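Local coordinates for MREC protein (Listeria monocytogenes, PDB 2J5U) that takes part in forming and maintaining bacterial cell shape and assembles as dimers, at the interface of chains A and B. Sequence-based numbering; all coordinates share one arbitrary frame. Chains: chain A/B, MREC protein.

Contact 1: the interface of chains A and B. Residues chain A 66, 138, 140, 144, 177, 188; chain B 43, 46-47, 50, 218.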
# COMPACT_ATOMS: atom_id res chain seq x y z
N ARG A 66 -55.90 22.02 9.66
CA ARG A 66 -56.99 22.26 8.70
C ARG A 66 -58.09 21.20 8.61
O ARG A 66 -59.09 21.42 7.94
CB ARG A 66 -56.43 22.47 7.30
CG ARG A 66 -54.97 22.78 7.25
CD ARG A 66 -54.53 23.02 5.82
NE ARG A 66 -55.24 24.14 5.22
CZ ARG A 66 -56.08 24.03 4.20
NH1 ARG A 66 -56.68 25.11 3.71
NH2 ARG A 66 -56.32 22.83 3.68
N LYS A 138 -56.08 35.02 9.07
CA LYS A 138 -54.85 35.14 8.31
C LYS A 138 -55.15 35.78 6.95
O LYS A 138 -56.15 35.45 6.30
CB LYS A 138 -54.24 33.75 8.11
CG LYS A 138 -52.87 33.79 7.47
CD LYS A 138 -52.30 32.39 7.32
CE LYS A 138 -53.15 31.59 6.36
NZ LYS A 138 -52.60 30.22 6.18
N GLN A 140 -53.88 35.98 3.29
CA GLN A 140 -52.99 35.29 2.37
C GLN A 140 -52.21 36.27 1.51
O GLN A 140 -52.76 37.23 0.98
CB GLN A 140 -53.77 34.34 1.48
CG GLN A 140 -54.61 33.36 2.22
CD GLN A 140 -55.28 32.38 1.30
OE1 GLN A 140 -55.63 32.72 0.17
NE2 GLN A 140 -55.48 31.16 1.76
N ASN A 144 -47.78 35.73 4.56
CA ASN A 144 -48.98 35.78 5.39
C ASN A 144 -48.88 36.72 6.58
O ASN A 144 -47.79 37.00 7.09
CB ASN A 144 -49.29 34.37 5.88
CG ASN A 144 -49.61 33.44 4.75
OD1 ASN A 144 -49.61 32.22 4.92
ND2 ASN A 144 -49.90 34.00 3.59
N VAL A 177 -58.60 34.31 5.63
CA VAL A 177 -59.11 33.01 6.06
C VAL A 177 -58.90 32.81 7.55
O VAL A 177 -58.23 33.59 8.19
CB VAL A 177 -58.41 31.85 5.29
CG1 VAL A 177 -58.63 32.02 3.81
CG2 VAL A 177 -56.93 31.84 5.60
N GLY A 188 -58.18 27.87 7.40
CA GLY A 188 -58.48 27.80 5.99
C GLY A 188 -59.89 28.12 5.54
O GLY A 188 -60.17 28.09 4.35
N SER B 43 -58.51 29.97 -2.25
CA SER B 43 -57.87 29.99 -0.94
C SER B 43 -57.30 28.64 -0.59
O SER B 43 -56.25 28.55 0.02
CB SER B 43 -58.87 30.39 0.15
OG SER B 43 -59.14 31.78 0.09
N ALA B 46 -53.92 28.29 -2.57
CA ALA B 46 -52.85 29.03 -1.93
C ALA B 46 -52.37 28.37 -0.64
O ALA B 46 -51.16 28.20 -0.45
CB ALA B 46 -53.30 30.46 -1.65
N ASP B 47 -53.30 27.99 0.23
CA ASP B 47 -52.94 27.36 1.50
C ASP B 47 -52.27 26.01 1.32
O ASP B 47 -51.30 25.70 2.02
CB ASP B 47 -54.17 27.20 2.40
CG ASP B 47 -54.36 28.37 3.37
OD1 ASP B 47 -55.30 28.31 4.19
OD2 ASP B 47 -53.59 29.35 3.31
N LYS B 50 -48.52 26.40 0.01
CA LYS B 50 -47.57 26.71 1.07
C LYS B 50 -47.35 25.55 2.03
O LYS B 50 -46.22 25.26 2.41
CB LYS B 50 -48.00 27.96 1.85
CG LYS B 50 -47.08 28.26 3.02
CD LYS B 50 -47.35 29.62 3.65
CE LYS B 50 -46.66 29.74 5.01
NZ LYS B 50 -45.22 29.36 4.96
N ASP B 218 -44.63 33.17 11.30
CA ASP B 218 -45.63 32.28 10.72
C ASP B 218 -45.24 30.82 10.96
O ASP B 218 -44.51 30.23 10.17
CB ASP B 218 -45.75 32.56 9.22
CG ASP B 218 -46.72 31.64 8.50
OD1 ASP B 218 -46.96 31.90 7.30
OD2 ASP B 218 -47.24 30.68 9.12

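Contact 2: the interface of chains A and B. Residues chain A 181, 232-235; chain B 77-78, 86, 88.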
# COMPACT_ATOMS: atom_id res chain seq x y z
N LEU A 181 -55.77 29.73 15.04
CA LEU A 181 -54.97 30.08 16.19
C LEU A 181 -55.72 30.45 17.46
O LEU A 181 -55.11 30.60 18.52
CB LEU A 181 -53.98 31.19 15.81
CG LEU A 181 -53.13 30.67 14.65
CD1 LEU A 181 -52.19 31.74 14.15
CD2 LEU A 181 -52.35 29.45 15.12
N GLY A 232 -56.99 24.54 21.64
CA GLY A 232 -55.97 25.39 22.22
C GLY A 232 -56.45 26.20 23.41
O GLY A 232 -57.54 26.76 23.39
N THR A 233 -55.61 26.27 24.44
CA THR A 233 -55.94 27.01 25.65
C THR A 233 -55.27 28.38 25.74
O THR A 233 -55.57 29.15 26.65
CB THR A 233 -55.56 26.20 26.89
OG1 THR A 233 -55.19 24.87 26.51
CG2 THR A 233 -56.72 26.15 27.87
N THR A 234 -54.38 28.69 24.80
CA THR A 234 -53.65 29.97 24.79
C THR A 234 -54.58 31.19 24.65
O THR A 234 -54.12 32.34 24.62
CB THR A 234 -52.60 30.03 23.62
OG1 THR A 234 -51.83 28.82 23.60
CG2 THR A 234 -51.63 31.21 23.81
N ASP A 235 -55.89 30.94 24.57
CA ASP A 235 -56.87 32.02 24.45
C ASP A 235 -57.58 32.16 25.80
O ASP A 235 -58.82 32.00 25.84
CB ASP A 235 -57.88 31.71 23.34
CG ASP A 235 -58.64 32.95 22.86
OD1 ASP A 235 -59.59 32.79 22.05
OD2 ASP A 235 -58.29 34.07 23.27
N SER B 77 -52.35 26.70 18.65
CA SER B 77 -52.84 27.88 19.32
C SER B 77 -51.78 28.94 19.53
O SER B 77 -50.64 28.65 19.87
CB SER B 77 -53.41 27.46 20.67
OG SER B 77 -53.71 28.60 21.45
N ARG B 78 -52.15 30.20 19.33
CA ARG B 78 -51.20 31.28 19.50
C ARG B 78 -52.01 32.51 19.82
O ARG B 78 -52.94 32.84 19.10
CB ARG B 78 -50.39 31.47 18.22
CG ARG B 78 -49.23 32.44 18.36
CD ARG B 78 -48.33 32.38 17.16
NE ARG B 78 -47.10 33.12 17.39
CZ ARG B 78 -46.06 33.11 16.56
NH1 ARG B 78 -44.97 33.81 16.85
NH2 ARG B 78 -46.10 32.41 15.44
N GLN B 86 -44.77 32.76 22.94
CA GLN B 86 -45.05 31.35 22.89
C GLN B 86 -46.05 30.87 21.86
O GLN B 86 -46.74 31.65 21.21
CB GLN B 86 -45.49 30.86 24.27
CG GLN B 86 -46.84 31.37 24.72
CD GLN B 86 -47.24 30.82 26.06
OE1 GLN B 86 -46.49 30.94 27.04
NE2 GLN B 86 -48.42 30.20 26.13
N GLU B 88 -48.48 26.99 21.08
CA GLU B 88 -48.91 25.71 21.62
C GLU B 88 -48.94 24.62 20.55
O GLU B 88 -49.46 24.84 19.45
CB GLU B 88 -50.29 25.86 22.25
CG GLU B 88 -50.67 24.71 23.14
CD GLU B 88 -51.95 25.00 23.91
OE1 GLU B 88 -52.33 24.19 24.78
OE2 GLU B 88 -52.58 26.05 23.62

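Contact 3: the interface of chains A and B. Residues chain A 38, 41-42; chain B 34, 37, 41.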
# COMPACT_ATOMS: atom_id res chain seq x y z
N LEU A 38 -63.99 26.60 -13.26
CA LEU A 38 -64.23 26.32 -11.85
C LEU A 38 -63.71 24.92 -11.57
O LEU A 38 -62.98 24.70 -10.61
CB LEU A 38 -65.72 26.41 -11.54
CG LEU A 38 -66.19 26.22 -10.10
CD1 LEU A 38 -66.11 24.76 -9.71
CD2 LEU A 38 -65.36 27.09 -9.17
N LEU A 41 -60.03 24.78 -10.98
CA LEU A 41 -59.48 24.88 -9.63
C LEU A 41 -59.82 23.64 -8.81
O LEU A 41 -59.03 23.22 -7.98
CB LEU A 41 -60.04 26.12 -8.92
CG LEU A 41 -59.69 27.49 -9.50
CD1 LEU A 41 -60.27 28.57 -8.62
CD2 LEU A 41 -58.18 27.64 -9.61
N GLU A 42 -60.98 23.06 -9.07
CA GLU A 42 -61.40 21.88 -8.33
C GLU A 42 -60.44 20.71 -8.46
O GLU A 42 -60.13 20.04 -7.47
CB GLU A 42 -62.81 21.45 -8.77
CG GLU A 42 -63.89 22.48 -8.46
CD GLU A 42 -65.30 21.94 -8.65
OE1 GLU A 42 -65.60 21.41 -9.74
OE2 GLU A 42 -66.11 22.05 -7.70
N ARG B 34 -72.10 26.79 -7.90
CA ARG B 34 -70.66 26.60 -7.96
C ARG B 34 -69.94 27.91 -8.25
O ARG B 34 -68.75 27.92 -8.52
CB ARG B 34 -70.31 25.58 -9.04
CG ARG B 34 -70.70 24.16 -8.71
CD ARG B 34 -70.20 23.23 -9.79
NE ARG B 34 -70.08 21.86 -9.31
CZ ARG B 34 -69.56 20.87 -10.03
NH1 ARG B 34 -69.48 19.65 -9.51
NH2 ARG B 34 -69.13 21.09 -11.26
N GLU B 37 -68.61 29.40 -4.21
CA GLU B 37 -67.51 28.63 -3.64
C GLU B 37 -66.24 28.74 -4.47
O GLU B 37 -65.47 27.79 -4.60
CB GLU B 37 -67.90 27.16 -3.51
CG GLU B 37 -68.18 26.49 -4.84
CD GLU B 37 -68.06 24.98 -4.77
OE1 GLU B 37 -66.98 24.49 -4.38
OE2 GLU B 37 -69.05 24.29 -5.10
N LEU B 41 -62.16 28.26 -3.06
CA LEU B 41 -61.28 27.34 -3.78
C LEU B 41 -59.91 27.94 -4.03
O LEU B 41 -58.89 27.27 -3.86
CB LEU B 41 -61.91 26.93 -5.11
CG LEU B 41 -62.98 25.85 -4.97
CD1 LEU B 41 -63.58 25.53 -6.32
CD2 LEU B 41 -62.35 24.60 -4.37

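Contact 1: the interface of chains A and B
B:Asp47, on helix 39-60 of chain B, makes salt bridges with A:Lys138 and A:Arg66. The helix lies against the barrel-core side of chain A, and B:Asp47 buries 84 Å² there. A:Lys138, on strand 135-139, meets the carboxylate tip to tip. The ammonium A:Lys138 NZ lies 3.2 Å from B:Asp47 OD2, above the carboxylate plane. A bend at chi3 (64°) turns the otherwise extended lysine chain to that point. The other oxygen faces A:Arg66, with A:Arg66 NH1 3.5 Å from B:Asp47 OD1. At this length, and with guanidinium and carboxylate planes 89° apart, it is a long salt bridge rather than a paired, in-plane one. The two cations would be expected to stabilise the aspartate's negative charge.

Hydrogen bonding centres on the A:Gln140 side-chain amide. A:Gln140 NE2 donates to the backbone carbonyl B:Ser43 O at 3.2 Å, close to the glutamine's amide plane. A:Gln140 NE2 also makes a weak bond to B:Asp47 OD2 at 3.0 Å.

Apolar contact is modest. A:Val177 CG1 sits 4.0 Å from B:Ser43 CB, and the A:Gln140 amide carbon touches the B:Ala46 methyl.

A:Asn144 and B:Lys50 run past each other in opposite directions. This is van der Waals contact, with the polar oxygen A:Asn144 OD1 3.7 Å from B:Lys50 CD.

Contact 2: the interface of chains A and B
A:Thr234 buries 51 Å² against chain B, chiefly facing B:Glu88 and B:Ser77. It belongs to the last modelled stretch of chain A, which lies across strands 70-77 and 86-89 of chain B. The hydroxyl A:Thr234 OG1 is anti to its carbonyl carbon (chi1 -47°), which turns it toward the glutamate. A:Thr234 OG1 donates to B:Glu88 OE2 at 2.9 Å, from above the carboxylate plane. The threonine and glutamate side chains pass each other in opposite directions.

B:Glu88 buries 38 Å². Its chain is extended, with CG anti to the backbone N (chi1 -165°), and carries the carboxylate out to this stretch. The backbone A:Thr233 N donates to B:Glu88 OE2 at 3.1 Å. This donor comes on the syn side, 17° out of the carboxylate plane. Two donors of neighbouring residues thus grip one oxygen. A:Thr234 N adds a weak bond to B:Glu88 OE2, and A:Thr233 OG1 bonds weakly to the other oxygen, B:Glu88 OE1.

B:Ser77 buries 33 Å² against the same stretch. Its hydroxyl is near that of A:Thr234, but a hydrogen bond between them is doubtful because the serine oxygen sits too close to the threonine CB. B:Ser77 CB packs on A:Gly232 CA at 3.6 Å.

Another loop of chain A adds a backbone link. A:Leu181 and B:Arg78 lie side by side, pointing the same way. The amide B:Arg78 N donates to the carbonyl A:Leu181 O at 3.1 Å.

Contact 3: the interface of chains A and B
Helix 31-58 of chain A meets the short helix 33-36, the following loop and the start of helix 39-60 of chain B. The contact joins the N-terminal helical regions of both subunits.

A:Leu38 and B:Leu41 form much of its apolar part. Their side chains cross at about a right angle. The methyl A:Leu38 CD2 lies 3.7 Å from the methyl B:Leu41 CD1. A:Leu38 has CG anti to its backbone N (chi1 -177°), which sends the isobutyl group toward chain B. The branch also rests on the B:Arg34 backbone, with A:Leu38 CG 3.4 Å from the carbonyl B:Arg34 O. B:Leu41 buries 57 Å². B:Leu41 CD1 also touches the aliphatic stem of A:Glu42, 3.7 Å from A:Glu42 CG.

A:Glu42 has a second, polar role. Its chain is extended beyond CG and ends in a carboxylate near B:Arg34. A:Glu42 OE1 is 3.9 Å from B:Arg34 NH2 in a long salt bridge. The oxygen stands over one face of the guanidinium, offset toward the rim, and the two planes are 78° apart. This is not a paired, in-plane bridge. The other oxygen, A:Glu42 OE2, lies 4.2 Å from B:Glu37 OE1. These like charges may offset part of the attraction.

The patch combines leucine packing with a loose ion pair. It falls in a predicted coiled-coil region and probably helps hold the N-terminal helices of the two MreC subunits together.

The three contacts are parts of one interface between chains A and B. The C-alpha centre of contact 1 lies about 18 Å from that of contact 2 and 17 Å from that of contact 3. Contacts 2 and 3 are about 32 Å apart, which leaves contact 1 between them. Helix 39-60 of chain B supplies residues to contacts 1 and 3, facing the barrel-core side of chain A in one and its helix 31-58 in the other. Contact 2 adds the last modelled stretch of chain A. Together they join helices and core regions in an asymmetric pairing, within a protein reported to assemble as 12 dimers.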